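Local coordinates for DUF4848 domain-containing protein (Bacteroides thetaiotaomicron, PDB 4LB8), which is of unknown function but carries a DUF4848 domain and is probably an exported lipoprotein of this gut bacterium, at residues A[25-30]-A[132-137]; A[59-64]-A[127-132]; A[160-165]-A[173-178]; A[189-194]-A[259-264]; A[220-225]-A[265-270]. All coordinates share one frame; numbering follows the deposited sequence.

Interaction 1 (A[25-30]-A[132-137]); sequences GTMIKF and EFMIGD
The Phe30 ring has Phe133 CD2 at its edge, near its plane, at 4.1 Å from Phe30 CD2. Ile135 CD1 approaches the same ring obliquely, 3.8 Å from Phe30 CD2, and also lies in plane at the edge of the Phe133 ring. Tyr36 of helix 33-44 meets the Phe133 ring with nearly parallel planes and the Phe30 ring edge-to-face. Phe126 also packs edge-to-face with Phe30. These aromatic groups are on the sheet face that carries Phe30, Phe133 and Ile135.

Strands 27-30 and 132-135 run parallel, their short axes 25° apart. They are the two inner strands of a four-stranded mixed sheet. Three backbone bonds join them: Met134 N to Ile28 O (2.8 Å), Phe30 N to Met134 O (2.8 Å) and Gly136 N to Phe30 O (2.8 Å). One water extends the pairing, donating to Glu132 O and accepting from Ile28 N.

Lys29 and Met134 are paired on the other face. Lys29 bends late in its chain, and NZ donates to Gly136 O at 2.9 Å from above the carbonyl plane. Asp137 OD1 forms a long salt bridge with this ammonium, 3.9 Å from Lys29 NZ. Met27 and Met134 are selenomethionines whose side chains cross at about a right angle. Met27 CG is anti to the backbone N (chi1 -172°); the bend at chi2 (69°) then sets SE against Met134 CG at 3.8 Å. Its CE goes on to touch Glu132 OE1.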
# COMPACT_ATOMS: atom_id res chain seq x y z
N GLY A 25 -5.37 34.84 -30.16
CA GLY A 25 -4.82 33.52 -29.84
C GLY A 25 -4.89 33.09 -28.39
O GLY A 25 -4.14 32.21 -27.97
N THR A 26 -5.82 33.68 -27.62
CA THR A 26 -5.99 33.42 -26.18
C THR A 26 -7.30 32.68 -25.86
O THR A 26 -7.59 32.43 -24.69
CB THR A 26 -5.89 34.75 -25.39
OG1 THR A 26 -6.99 35.61 -25.70
CG2 THR A 26 -4.58 35.49 -25.65
N MSE A 27 -8.09 32.33 -26.88
CA MSE A 27 -9.36 31.65 -26.67
C MSE A 27 -9.72 30.73 -27.84
O MSE A 27 -9.68 31.16 -28.99
CB MSE A 27 -10.48 32.70 -26.47
CG MSE A 27 -11.83 32.12 -26.05
SE MSE A 27 -11.86 31.38 -24.23
CE MSE A 27 -11.84 33.06 -23.30
N ILE A 28 -10.13 29.49 -27.54
CA ILE A 28 -10.67 28.53 -28.52
C ILE A 28 -12.20 28.67 -28.47
O ILE A 28 -12.78 28.63 -27.39
CB ILE A 28 -10.20 27.05 -28.29
CG1 ILE A 28 -8.73 26.82 -28.68
CG2 ILE A 28 -11.11 26.03 -28.98
CD1 ILE A 28 -8.40 26.62 -30.18
N LYS A 29 -12.83 28.86 -29.63
CA LYS A 29 -14.28 28.95 -29.74
C LYS A 29 -14.77 27.82 -30.65
O LYS A 29 -14.25 27.64 -31.74
CB LYS A 29 -14.72 30.33 -30.28
CG LYS A 29 -16.23 30.55 -30.41
CD LYS A 29 -16.52 31.63 -31.45
CE LYS A 29 -17.75 32.49 -31.19
NZ LYS A 29 -17.55 33.46 -30.07
N PHE A 30 -15.75 27.05 -30.17
CA PHE A 30 -16.41 26.00 -30.94
C PHE A 30 -17.74 26.54 -31.43
O PHE A 30 -18.29 27.45 -30.80
CB PHE A 30 -16.59 24.72 -30.12
CG PHE A 30 -15.28 24.06 -29.77
CD1 PHE A 30 -14.55 23.35 -30.73
CD2 PHE A 30 -14.75 24.16 -28.48
CE1 PHE A 30 -13.33 22.76 -30.41
CE2 PHE A 30 -13.52 23.57 -28.17
CZ PHE A 30 -12.83 22.86 -29.13
N GLU A 132 -10.19 28.17 -19.66
CA GLU A 132 -11.35 28.58 -20.42
C GLU A 132 -11.32 28.18 -21.88
O GLU A 132 -10.25 28.14 -22.53
CB GLU A 132 -11.51 30.10 -20.38
CG GLU A 132 -11.87 30.64 -19.02
CD GLU A 132 -11.69 32.13 -18.85
OE1 GLU A 132 -11.09 32.78 -19.75
OE2 GLU A 132 -12.10 32.65 -17.79
N PHE A 133 -12.53 27.98 -22.42
CA PHE A 133 -12.84 27.79 -23.84
C PHE A 133 -14.28 28.26 -24.03
O PHE A 133 -14.99 28.48 -23.03
CB PHE A 133 -12.59 26.37 -24.38
CG PHE A 133 -13.50 25.30 -23.83
CD1 PHE A 133 -13.18 24.64 -22.64
CD2 PHE A 133 -14.66 24.94 -24.50
CE1 PHE A 133 -14.03 23.66 -22.11
CE2 PHE A 133 -15.52 23.96 -23.97
CZ PHE A 133 -15.20 23.33 -22.78
N MSE A 134 -14.69 28.43 -25.30
CA MSE A 134 -16.03 28.93 -25.60
C MSE A 134 -16.81 28.04 -26.54
O MSE A 134 -16.24 27.44 -27.46
CB MSE A 134 -15.94 30.33 -26.19
CG MSE A 134 -15.57 31.40 -25.17
SE MSE A 134 -15.72 33.15 -25.93
CE MSE A 134 -17.65 33.37 -25.83
N ILE A 135 -18.15 27.96 -26.29
CA ILE A 135 -19.16 27.29 -27.15
C ILE A 135 -20.05 28.42 -27.66
O ILE A 135 -20.89 28.94 -26.91
CB ILE A 135 -19.97 26.14 -26.46
CG1 ILE A 135 -19.08 25.08 -25.73
CG2 ILE A 135 -20.96 25.48 -27.45
CD1 ILE A 135 -17.95 24.57 -26.46
N GLY A 136 -19.80 28.84 -28.90
CA GLY A 136 -20.48 29.98 -29.51
C GLY A 136 -20.24 31.22 -28.67
O GLY A 136 -19.08 31.58 -28.42
N ASP A 137 -21.32 31.83 -28.14
CA ASP A 137 -21.18 33.02 -27.30
C ASP A 137 -21.09 32.67 -25.81
O ASP A 137 -20.99 33.58 -24.97
CB ASP A 137 -22.32 34.01 -27.57
CG ASP A 137 -22.11 34.83 -28.84
OD1 ASP A 137 -20.94 35.13 -29.16
OD2 ASP A 137 -23.12 35.18 -29.50
O HOH W 1 -9.46 28.37 -25.07

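Interaction 2 (A[59-64]-A[127-132]); sequences SFKSQM and VNMKGE
Gln63 sits against a tight loop that begins at Asn128. Residues Asn128 to Gly131 form a type I beta turn, and the Asn128 side chain closes an Asx turn as well.

Two hydrogen bonds cross the contact. Gln63 N, in the first turn of helix 63-80, donates to Val127 O at 3.2 Å. The extended Gln63 side chain runs on to the turn, where NE2 donates to Asn128 O at 3.0 Å. That oxygen also takes the turn bond from Gly131 N, so two donors hold it.

Van der Waals contacts flank these bonds. Val127 CG2 lies 3.6 Å from Gln63 CD, and the two side chains pass at a slant. Phe60 turns its edge to the turn, with CZ 3.9 Å from Asn128 CB. Selenomethionine Met129 is bent at chi2 and chi3, and the chi3 bend (106°) brings CE to the backbone of Ser62.

Within the turn, Asn128 is fixed by its own amide. Its ND2 bonds to Thr26 O, next to strand 27-30. Asn128 OD1 is held by Lys130 N at 2.9 Å and Glu132 N at 3.0 Å, which reach it from opposite faces of its carbonyl plane.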
# COMPACT_ATOMS: atom_id res chain seq x y z
N SER A 59 -2.02 28.08 -33.95
CA SER A 59 -1.25 29.12 -33.25
C SER A 59 -1.85 29.41 -31.84
O SER A 59 -1.99 30.57 -31.40
CB SER A 59 -1.16 30.40 -34.09
OG SER A 59 -0.45 30.16 -35.29
N PHE A 60 -2.22 28.32 -31.14
CA PHE A 60 -2.85 28.36 -29.82
C PHE A 60 -2.06 27.51 -28.81
O PHE A 60 -1.87 26.31 -29.03
CB PHE A 60 -4.32 27.91 -29.91
CG PHE A 60 -5.06 27.95 -28.59
CD1 PHE A 60 -5.42 29.16 -28.02
CD2 PHE A 60 -5.32 26.78 -27.89
CE1 PHE A 60 -6.05 29.21 -26.77
CE2 PHE A 60 -5.96 26.83 -26.64
CZ PHE A 60 -6.32 28.04 -26.10
N LYS A 61 -1.60 28.15 -27.71
CA LYS A 61 -0.91 27.46 -26.62
C LYS A 61 -1.97 27.07 -25.59
O LYS A 61 -2.61 27.94 -24.98
CB LYS A 61 0.21 28.33 -26.00
CG LYS A 61 0.97 27.64 -24.87
CD LYS A 61 2.43 28.08 -24.84
CE LYS A 61 3.10 27.81 -23.51
NZ LYS A 61 2.76 28.85 -22.50
N SER A 62 -2.23 25.77 -25.48
CA SER A 62 -3.20 25.28 -24.52
C SER A 62 -2.46 24.76 -23.30
O SER A 62 -1.22 24.70 -23.31
CB SER A 62 -4.09 24.20 -25.13
OG SER A 62 -3.35 23.22 -25.85
N GLN A 63 -3.22 24.40 -22.24
CA GLN A 63 -2.69 23.85 -21.00
C GLN A 63 -1.89 22.59 -21.27
O GLN A 63 -0.91 22.35 -20.56
CB GLN A 63 -3.80 23.57 -20.02
CG GLN A 63 -4.04 24.78 -19.17
CD GLN A 63 -4.98 24.51 -18.05
OE1 GLN A 63 -5.03 23.39 -17.50
NE2 GLN A 63 -5.67 25.56 -17.64
N MSE A 64 -2.26 21.84 -22.34
CA MSE A 64 -1.52 20.66 -22.76
C MSE A 64 -0.08 21.03 -23.18
O MSE A 64 0.86 20.36 -22.75
CB MSE A 64 -2.26 19.94 -23.88
CG MSE A 64 -1.69 18.56 -24.15
SE MSE A 64 -0.80 18.31 -25.88
CE MSE A 64 0.45 19.50 -25.90
N VAL A 127 -8.50 24.15 -23.31
CA VAL A 127 -8.49 25.21 -22.29
C VAL A 127 -7.24 26.09 -22.42
O VAL A 127 -6.16 25.60 -22.78
CB VAL A 127 -8.66 24.75 -20.81
CG1 VAL A 127 -10.07 24.28 -20.52
CG2 VAL A 127 -7.61 23.71 -20.41
N ASN A 128 -7.38 27.39 -22.14
CA ASN A 128 -6.29 28.33 -22.17
C ASN A 128 -5.61 28.38 -20.80
O ASN A 128 -5.80 27.48 -19.97
CB ASN A 128 -6.77 29.73 -22.63
CG ASN A 128 -7.82 30.41 -21.77
OD1 ASN A 128 -8.07 30.06 -20.61
ND2 ASN A 128 -8.42 31.45 -22.31
N MSE A 129 -4.86 29.46 -20.54
CA MSE A 129 -4.10 29.63 -19.32
C MSE A 129 -4.98 29.90 -18.07
O MSE A 129 -4.47 29.78 -16.95
CB MSE A 129 -3.03 30.71 -19.51
CG MSE A 129 -1.97 30.31 -20.57
SE MSE A 129 -1.22 28.50 -20.31
CE MSE A 129 -2.04 27.53 -21.66
N LYS A 130 -6.30 30.23 -18.27
CA LYS A 130 -7.27 30.48 -17.19
C LYS A 130 -8.29 29.32 -17.07
O LYS A 130 -9.26 29.42 -16.31
CB LYS A 130 -8.00 31.81 -17.41
CG LYS A 130 -7.11 33.06 -17.30
CD LYS A 130 -7.89 34.35 -17.57
CE LYS A 130 -8.29 35.07 -16.29
NZ LYS A 130 -9.03 36.33 -16.56
N GLY A 131 -8.07 28.25 -17.85
CA GLY A 131 -8.94 27.08 -17.89
C GLY A 131 -10.25 27.37 -18.58
O GLY A 131 -11.29 26.86 -18.16
N GLU A 132 -10.19 28.17 -19.66
CA GLU A 132 -11.35 28.58 -20.42
C GLU A 132 -11.32 28.18 -21.88
O GLU A 132 -10.25 28.14 -22.53
CB GLU A 132 -11.51 30.10 -20.38
CG GLU A 132 -11.87 30.64 -19.02
CD GLU A 132 -11.69 32.13 -18.85
OE1 GLU A 132 -11.09 32.78 -19.75
OE2 GLU A 132 -12.10 32.65 -17.79

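Interaction 3 (A[160-165]-A[173-178]); sequences RSSVSD and YSRQKD
Tyr173 CG and Ser164 OG both lie between the backbone N and the carbonyl carbon of their residues (chi1 61° and 64°). A chi2 of 85° turns the Tyr173 ring so that Ser164 CB is over one face in a CH-pi contact, 3.6 Å from the centroid and offset toward the rim. Ser164 OG accepts from Tyr173 N at 2.9 Å. Ser164 OG also bonds to Phe285 O.

Three backbone bonds join the two segments. Ser162 N donates to Arg175 O at 3.0 Å, Arg175 N to Ser162 O at 2.7 Å, and Ser164 N to Tyr173 O at 3.1 Å. Ser162 and Arg175 are thus a hydrogen-bonded pair, and Val163 and Ser174 the next, non-hydrogen-bonded pair. The Arg175 guanidinium has Ser162 N over one face, while its NH2 bonds to Thr159 OG1.

Beyond the paired residues, Arg160 and Lys177 lie side by side and point the same way. Lys177 CB sits over the centre of the Arg160 guanidinium, and Lys177 CD is 3.7 Å from Arg160 NH2. Like charges are close here, with Arg160 NH2 and Lys177 NZ 5.0 Å apart.

Ser161 to Val163 also pair antiparallel with a strand of the second subunit. The arrangement is an antiparallel beta hairpin of strands 161-163 and 171-175, whose sheet runs on across the dimer interface.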
# COMPACT_ATOMS: atom_id res chain seq x y z
N ARG A 160 -5.41 -3.23 -2.05
CA ARG A 160 -5.15 -4.60 -2.52
C ARG A 160 -3.81 -5.06 -1.99
O ARG A 160 -3.62 -6.22 -1.64
CB ARG A 160 -5.14 -4.62 -4.05
CG ARG A 160 -5.07 -6.00 -4.64
CD ARG A 160 -5.17 -5.90 -6.12
NE ARG A 160 -4.72 -7.12 -6.79
CZ ARG A 160 -5.48 -8.18 -7.03
NH1 ARG A 160 -6.75 -8.19 -6.64
NH2 ARG A 160 -4.99 -9.23 -7.66
N SER A 161 -2.85 -4.14 -1.99
CA SER A 161 -1.48 -4.40 -1.60
C SER A 161 -0.88 -3.20 -0.88
O SER A 161 -1.17 -2.06 -1.27
CB SER A 161 -0.67 -4.73 -2.85
OG SER A 161 0.56 -5.34 -2.48
N SER A 162 -0.05 -3.45 0.19
CA SER A 162 0.71 -2.48 1.00
C SER A 162 1.97 -3.12 1.54
O SER A 162 1.92 -4.21 2.14
CB SER A 162 -0.12 -1.92 2.15
OG SER A 162 -1.05 -0.97 1.66
N VAL A 163 3.10 -2.45 1.31
CA VAL A 163 4.43 -2.91 1.70
C VAL A 163 5.10 -1.74 2.41
O VAL A 163 5.05 -0.62 1.90
CB VAL A 163 5.22 -3.43 0.46
CG1 VAL A 163 6.62 -3.90 0.83
CG2 VAL A 163 4.46 -4.53 -0.26
N SER A 164 5.65 -1.99 3.62
CA SER A 164 6.27 -0.94 4.42
C SER A 164 7.62 -0.53 3.86
O SER A 164 8.30 -1.37 3.26
CB SER A 164 6.43 -1.39 5.87
OG SER A 164 7.30 -2.50 6.03
N ASP A 165 8.02 0.74 4.05
CA ASP A 165 9.33 1.25 3.61
C ASP A 165 10.19 1.59 4.83
O ASP A 165 9.70 1.51 5.95
CB ASP A 165 9.18 2.46 2.67
CG ASP A 165 8.52 3.71 3.23
OD1 ASP A 165 8.21 3.74 4.45
OD2 ASP A 165 8.29 4.65 2.44
N TYR A 173 6.28 -5.03 7.13
CA TYR A 173 5.18 -5.84 6.65
C TYR A 173 5.10 -5.84 5.14
O TYR A 173 5.66 -4.98 4.47
CB TYR A 173 3.82 -5.38 7.25
CG TYR A 173 3.43 -3.95 6.92
CD1 TYR A 173 2.77 -3.64 5.72
CD2 TYR A 173 3.72 -2.90 7.79
CE1 TYR A 173 2.45 -2.33 5.39
CE2 TYR A 173 3.38 -1.58 7.47
CZ TYR A 173 2.76 -1.29 6.26
OH TYR A 173 2.45 0.01 5.93
N SER A 174 4.33 -6.81 4.62
CA SER A 174 3.97 -6.92 3.23
C SER A 174 2.62 -7.60 3.16
O SER A 174 2.50 -8.76 3.52
CB SER A 174 5.03 -7.67 2.44
OG SER A 174 4.81 -7.49 1.05
N ARG A 175 1.57 -6.82 2.85
CA ARG A 175 0.23 -7.39 2.70
C ARG A 175 -0.07 -7.48 1.23
O ARG A 175 -0.13 -6.46 0.55
CB ARG A 175 -0.86 -6.62 3.45
CG ARG A 175 -2.25 -7.24 3.24
CD ARG A 175 -3.39 -6.44 3.84
NE ARG A 175 -3.92 -5.51 2.84
CZ ARG A 175 -3.69 -4.21 2.85
NH1 ARG A 175 -2.99 -3.65 3.84
NH2 ARG A 175 -4.18 -3.44 1.90
N GLN A 176 -0.21 -8.68 0.72
CA GLN A 176 -0.49 -8.86 -0.69
C GLN A 176 -1.98 -9.20 -0.88
O GLN A 176 -2.76 -9.01 0.03
CB GLN A 176 0.48 -9.91 -1.29
CG GLN A 176 1.95 -9.45 -1.27
CD GLN A 176 2.20 -8.18 -2.08
OE1 GLN A 176 2.73 -7.20 -1.56
NE2 GLN A 176 1.79 -8.15 -3.36
N LYS A 177 -2.37 -9.62 -2.08
CA LYS A 177 -3.78 -9.86 -2.39
C LYS A 177 -4.42 -10.98 -1.52
O LYS A 177 -5.58 -10.84 -1.14
CB LYS A 177 -3.97 -10.11 -3.91
CG LYS A 177 -3.64 -11.49 -4.42
CD LYS A 177 -4.80 -12.04 -5.23
CE LYS A 177 -4.69 -13.53 -5.47
NZ LYS A 177 -3.56 -13.86 -6.38
N ASP A 178 -3.68 -12.06 -1.19
CA ASP A 178 -4.25 -13.14 -0.39
C ASP A 178 -3.24 -13.73 0.61
O ASP A 178 -3.57 -14.72 1.27
CB ASP A 178 -4.89 -14.22 -1.27
CG ASP A 178 -3.97 -15.00 -2.19
OD1 ASP A 178 -2.74 -14.81 -2.10
OD2 ASP A 178 -4.49 -15.82 -2.97

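Interaction 4 (A[189-194]-A[259-264]); sequences SGIIHA and FGRKLA
Ile192 meets the opposite strand with both of its branches. Its CG1 is anti to the carbonyl carbon (chi1 -58°), and chi2 near 164° extends CD1 to within 4.0 Å of Lys262 CG. The two side chains cross at about a right angle. The other branch, CG2, rests 3.8 Å from Phe259 CB. Phe259 has CG anti to its backbone N, and its CD1 packs obliquely on Ala194 CB at 3.6 Å.

On the other face of the sheet, Ile191 CD1 lies 3.7 Å from Arg261 CG. These two side chains lie side by side, pointing the same way.

Strands 191-201 and 254-262 are antiparallel neighbours in the large antiparallel sheet. Lys262 N bonds to Gly190 O at 2.9 Å, Ile192 N to Gly260 O at 2.9 Å and Phe259 N to Ile192 O at 2.7 Å. Phe259 and Gly260 both face Ile192, which makes a classic beta bulge.

The charged tips of the long side chains have partners beyond the contact. Arg261 NH2 forms a salt bridge with Glu223, and Lys262 NZ bonds to Gln265 O and the C-terminal carboxylate of Leu290. Across the contact itself the side chains therefore meet through carbon alone, while the polar bonds that join the strands are all between backbone atoms.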
# COMPACT_ATOMS: atom_id res chain seq x y z
N SER A 189 14.26 -4.20 28.73
CA SER A 189 15.51 -4.28 29.50
C SER A 189 16.71 -4.85 28.72
O SER A 189 17.54 -5.54 29.29
CB SER A 189 15.30 -5.10 30.77
OG SER A 189 14.42 -4.43 31.65
N GLY A 190 16.81 -4.49 27.45
CA GLY A 190 17.90 -4.91 26.59
C GLY A 190 17.55 -6.13 25.79
O GLY A 190 18.24 -6.41 24.80
N ILE A 191 16.48 -6.88 26.19
CA ILE A 191 15.99 -8.10 25.50
C ILE A 191 15.05 -7.67 24.40
O ILE A 191 14.02 -7.05 24.68
CB ILE A 191 15.30 -9.11 26.48
CG1 ILE A 191 16.19 -9.48 27.72
CG2 ILE A 191 14.72 -10.35 25.74
CD1 ILE A 191 17.40 -10.30 27.46
N ILE A 192 15.40 -8.01 23.16
CA ILE A 192 14.63 -7.70 21.96
C ILE A 192 13.67 -8.87 21.66
O ILE A 192 14.11 -10.01 21.53
CB ILE A 192 15.56 -7.35 20.75
CG1 ILE A 192 16.49 -6.14 21.11
CG2 ILE A 192 14.72 -7.02 19.50
CD1 ILE A 192 17.65 -5.90 20.26
N HIS A 193 12.36 -8.55 21.57
CA HIS A 193 11.27 -9.48 21.29
C HIS A 193 10.87 -9.35 19.83
O HIS A 193 10.70 -8.23 19.36
CB HIS A 193 10.06 -9.13 22.19
CG HIS A 193 10.21 -9.56 23.62
ND1 HIS A 193 11.13 -8.97 24.46
CD2 HIS A 193 9.51 -10.47 24.32
CE1 HIS A 193 10.99 -9.58 25.62
NE2 HIS A 193 10.02 -10.49 25.58
N ALA A 194 10.71 -10.46 19.11
CA ALA A 194 10.28 -10.43 17.72
C ALA A 194 8.98 -11.17 17.57
O ALA A 194 8.78 -12.20 18.24
CB ALA A 194 11.34 -11.05 16.81
N PHE A 259 14.62 -12.06 19.92
CA PHE A 259 15.33 -11.78 18.68
C PHE A 259 16.84 -11.61 18.94
O PHE A 259 17.66 -12.02 18.13
CB PHE A 259 14.72 -10.52 18.04
CG PHE A 259 15.14 -10.24 16.62
CD1 PHE A 259 14.77 -11.08 15.59
CD2 PHE A 259 15.86 -9.09 16.32
CE1 PHE A 259 15.14 -10.80 14.27
CE2 PHE A 259 16.21 -8.79 14.99
CZ PHE A 259 15.85 -9.65 13.97
N GLY A 260 17.18 -11.00 20.05
CA GLY A 260 18.55 -10.75 20.46
C GLY A 260 18.59 -9.85 21.67
O GLY A 260 17.60 -9.74 22.40
N ARG A 261 19.74 -9.23 21.89
CA ARG A 261 19.97 -8.26 22.96
C ARG A 261 20.69 -7.05 22.44
O ARG A 261 21.43 -7.16 21.45
CB ARG A 261 20.83 -8.86 24.09
CG ARG A 261 20.14 -9.79 25.05
CD ARG A 261 21.01 -10.11 26.26
NE ARG A 261 22.29 -10.74 25.91
CZ ARG A 261 23.10 -11.33 26.78
NH1 ARG A 261 22.76 -11.42 28.06
NH2 ARG A 261 24.25 -11.86 26.38
N LYS A 262 20.57 -5.93 23.15
CA LYS A 262 21.33 -4.71 22.89
C LYS A 262 22.72 -4.80 23.58
O LYS A 262 22.83 -5.16 24.76
CB LYS A 262 20.57 -3.49 23.41
CG LYS A 262 19.31 -3.13 22.63
CD LYS A 262 18.57 -1.98 23.30
CE LYS A 262 19.39 -0.71 23.34
NZ LYS A 262 18.66 0.40 24.00
N LEU A 263 23.77 -4.45 22.82
CA LEU A 263 25.15 -4.40 23.30
C LEU A 263 25.51 -2.99 23.74
O LEU A 263 26.43 -2.80 24.52
CB LEU A 263 26.14 -4.85 22.21
CG LEU A 263 26.04 -6.26 21.66
CD1 LEU A 263 26.92 -6.39 20.45
CD2 LEU A 263 26.46 -7.29 22.70
N ALA A 264 24.81 -2.00 23.19
CA ALA A 264 25.04 -0.58 23.44
C ALA A 264 23.76 0.15 23.89
O ALA A 264 22.72 -0.48 24.12
CB ALA A 264 25.60 0.06 22.17

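Interaction 5 (A[220-225]-A[265-270]); sequences RGFEFA and QECTGT
Arg220 N donates to Thr268 O at 2.7 Å, in a nearly straight bond (170° at the hydrogen). The return bond, Thr268 N to Arg220 O, is weak at 3.4 Å. A CA-H...O contact adds to it, with Cys267 CA 3.3 Å from Arg220 O.

The Arg220 side chain folds back over Thr268. A bend at chi3 (-31°) swings NE around, and the guanidinium comes to rest with Thr268 O over one face, offset toward the rim. A chi1 of 66° puts Thr268 OG1 between the backbone N and the carbonyl carbon, where two nitrogens of Arg220 reach it: NH2 at 3.0 Å and NE at 3.3 Å. Both bonds are weak because they are strongly bent at the hydrogen.

The other end is buried. Cys267 SG is anti to its backbone N and lies 3.9 Å from Phe222 CD1. The sulfur approaches the ring obliquely, 5.0 Å from its centroid, as a sulfur-aromatic contact.

Gly221 has positive phi and bends the chain between the two ends. Its N bonds to Asp240 OD1. Here the chain leaves strand 213-220, which lies beside strand 268-275 in a four-stranded antiparallel sheet. It enters strand 222-226, which pairs with strands 235-238 and 254-262 in the larger sheet. Phe222 packs on Ile192 of strand 191-201 and Phe259 of strand 254-262 in the larger sheet, and on Phe244 of strand 244-247 in the four-stranded one.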
# COMPACT_ATOMS: atom_id res chain seq x y z
N ARG A 220 23.21 -2.43 14.22
CA ARG A 220 24.35 -1.95 15.01
C ARG A 220 24.04 -2.09 16.49
O ARG A 220 22.90 -1.87 16.89
CB ARG A 220 24.69 -0.49 14.67
CG ARG A 220 25.72 -0.36 13.55
CD ARG A 220 25.62 0.96 12.79
NE ARG A 220 24.26 1.54 12.71
CZ ARG A 220 23.35 1.28 11.77
NH1 ARG A 220 23.59 0.37 10.83
NH2 ARG A 220 22.17 1.89 11.79
N GLY A 221 25.05 -2.47 17.27
CA GLY A 221 24.93 -2.68 18.71
C GLY A 221 23.98 -3.81 19.02
O GLY A 221 23.10 -3.69 19.87
N PHE A 222 24.17 -4.92 18.29
CA PHE A 222 23.26 -6.05 18.35
C PHE A 222 23.95 -7.40 18.44
O PHE A 222 24.94 -7.69 17.75
CB PHE A 222 22.36 -6.02 17.12
CG PHE A 222 21.29 -7.09 17.02
CD1 PHE A 222 20.17 -7.06 17.85
CD2 PHE A 222 21.41 -8.13 16.09
CE1 PHE A 222 19.19 -8.05 17.76
CE2 PHE A 222 20.41 -9.10 15.99
CZ PHE A 222 19.31 -9.05 16.82
N GLU A 223 23.31 -8.25 19.25
CA GLU A 223 23.61 -9.64 19.51
C GLU A 223 22.40 -10.44 19.09
O GLU A 223 21.28 -10.13 19.52
CB GLU A 223 23.89 -9.80 20.99
CG GLU A 223 25.05 -10.71 21.28
CD GLU A 223 25.36 -10.77 22.76
OE1 GLU A 223 24.51 -10.34 23.57
OE2 GLU A 223 26.45 -11.29 23.10
N PHE A 224 22.58 -11.43 18.23
CA PHE A 224 21.47 -12.25 17.75
C PHE A 224 21.28 -13.48 18.61
O PHE A 224 22.25 -14.16 18.95
CB PHE A 224 21.71 -12.65 16.30
CG PHE A 224 20.66 -13.53 15.66
CD1 PHE A 224 19.33 -13.10 15.57
CD2 PHE A 224 21.01 -14.73 15.05
CE1 PHE A 224 18.38 -13.89 14.92
CE2 PHE A 224 20.05 -15.52 14.41
CZ PHE A 224 18.75 -15.09 14.34
N ALA A 225 20.01 -13.77 18.94
CA ALA A 225 19.61 -14.95 19.70
C ALA A 225 19.50 -16.10 18.72
O ALA A 225 18.44 -16.37 18.18
CB ALA A 225 18.30 -14.70 20.43
N GLN A 265 23.85 1.48 24.02
CA GLN A 265 22.75 2.36 24.39
C GLN A 265 21.67 2.37 23.31
O GLN A 265 20.48 2.43 23.64
CB GLN A 265 23.30 3.78 24.64
CG GLN A 265 22.31 4.74 25.30
CD GLN A 265 22.85 6.16 25.28
OE1 GLN A 265 23.81 6.50 25.98
NE2 GLN A 265 22.23 7.01 24.47
N GLU A 266 22.07 2.27 22.03
CA GLU A 266 21.12 2.25 20.91
C GLU A 266 21.40 1.13 19.93
O GLU A 266 22.56 0.87 19.54
CB GLU A 266 21.12 3.59 20.16
CG GLU A 266 20.39 4.70 20.89
CD GLU A 266 21.07 6.06 20.84
OE1 GLU A 266 21.43 6.50 19.72
OE2 GLU A 266 21.23 6.68 21.91
N CYS A 267 20.32 0.48 19.51
CA CYS A 267 20.29 -0.58 18.52
C CYS A 267 19.53 -0.08 17.31
O CYS A 267 18.30 0.09 17.34
CB CYS A 267 19.69 -1.86 19.09
SG CYS A 267 19.56 -3.20 17.89
N THR A 268 20.30 0.24 16.26
CA THR A 268 19.78 0.81 15.02
C THR A 268 20.15 -0.07 13.82
O THR A 268 20.98 -0.96 13.93
CB THR A 268 20.30 2.25 14.88
OG1 THR A 268 21.70 2.21 14.70
CG2 THR A 268 19.98 3.13 16.10
N GLY A 269 19.50 0.18 12.70
CA GLY A 269 19.71 -0.54 11.45
C GLY A 269 18.42 -0.76 10.70
O GLY A 269 17.45 -0.02 10.88
N THR A 270 18.42 -1.78 9.83
CA THR A 270 17.26 -2.15 9.01
C THR A 270 16.88 -3.64 9.10
O THR A 270 17.72 -4.50 9.40
CB THR A 270 17.51 -1.79 7.52
OG1 THR A 270 18.58 -2.58 6.96
CG2 THR A 270 17.75 -0.29 7.30

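In the fold
From the N terminus, interaction 1 closes a long, mostly helical loop by pairing strands 27-30 and 132-135. Interaction 2 is nested inside that loop and ties the start of helix 63-80 to the turn before strand 132-135. The two share Glu132. Interaction 3 follows as a short hairpin, about 48 Å from interaction 1 between centres, at the edge where the second subunit continues the sheet. Interaction 4 closes a loop of mainly strands between 194 and 259, and interaction 5 one between 225 and 265. They cross, since their segments alternate along the chain. Their centres are about 8 Å apart. Interaction 4 joins strands of the large sheet; interaction 5 links it to the four-stranded one.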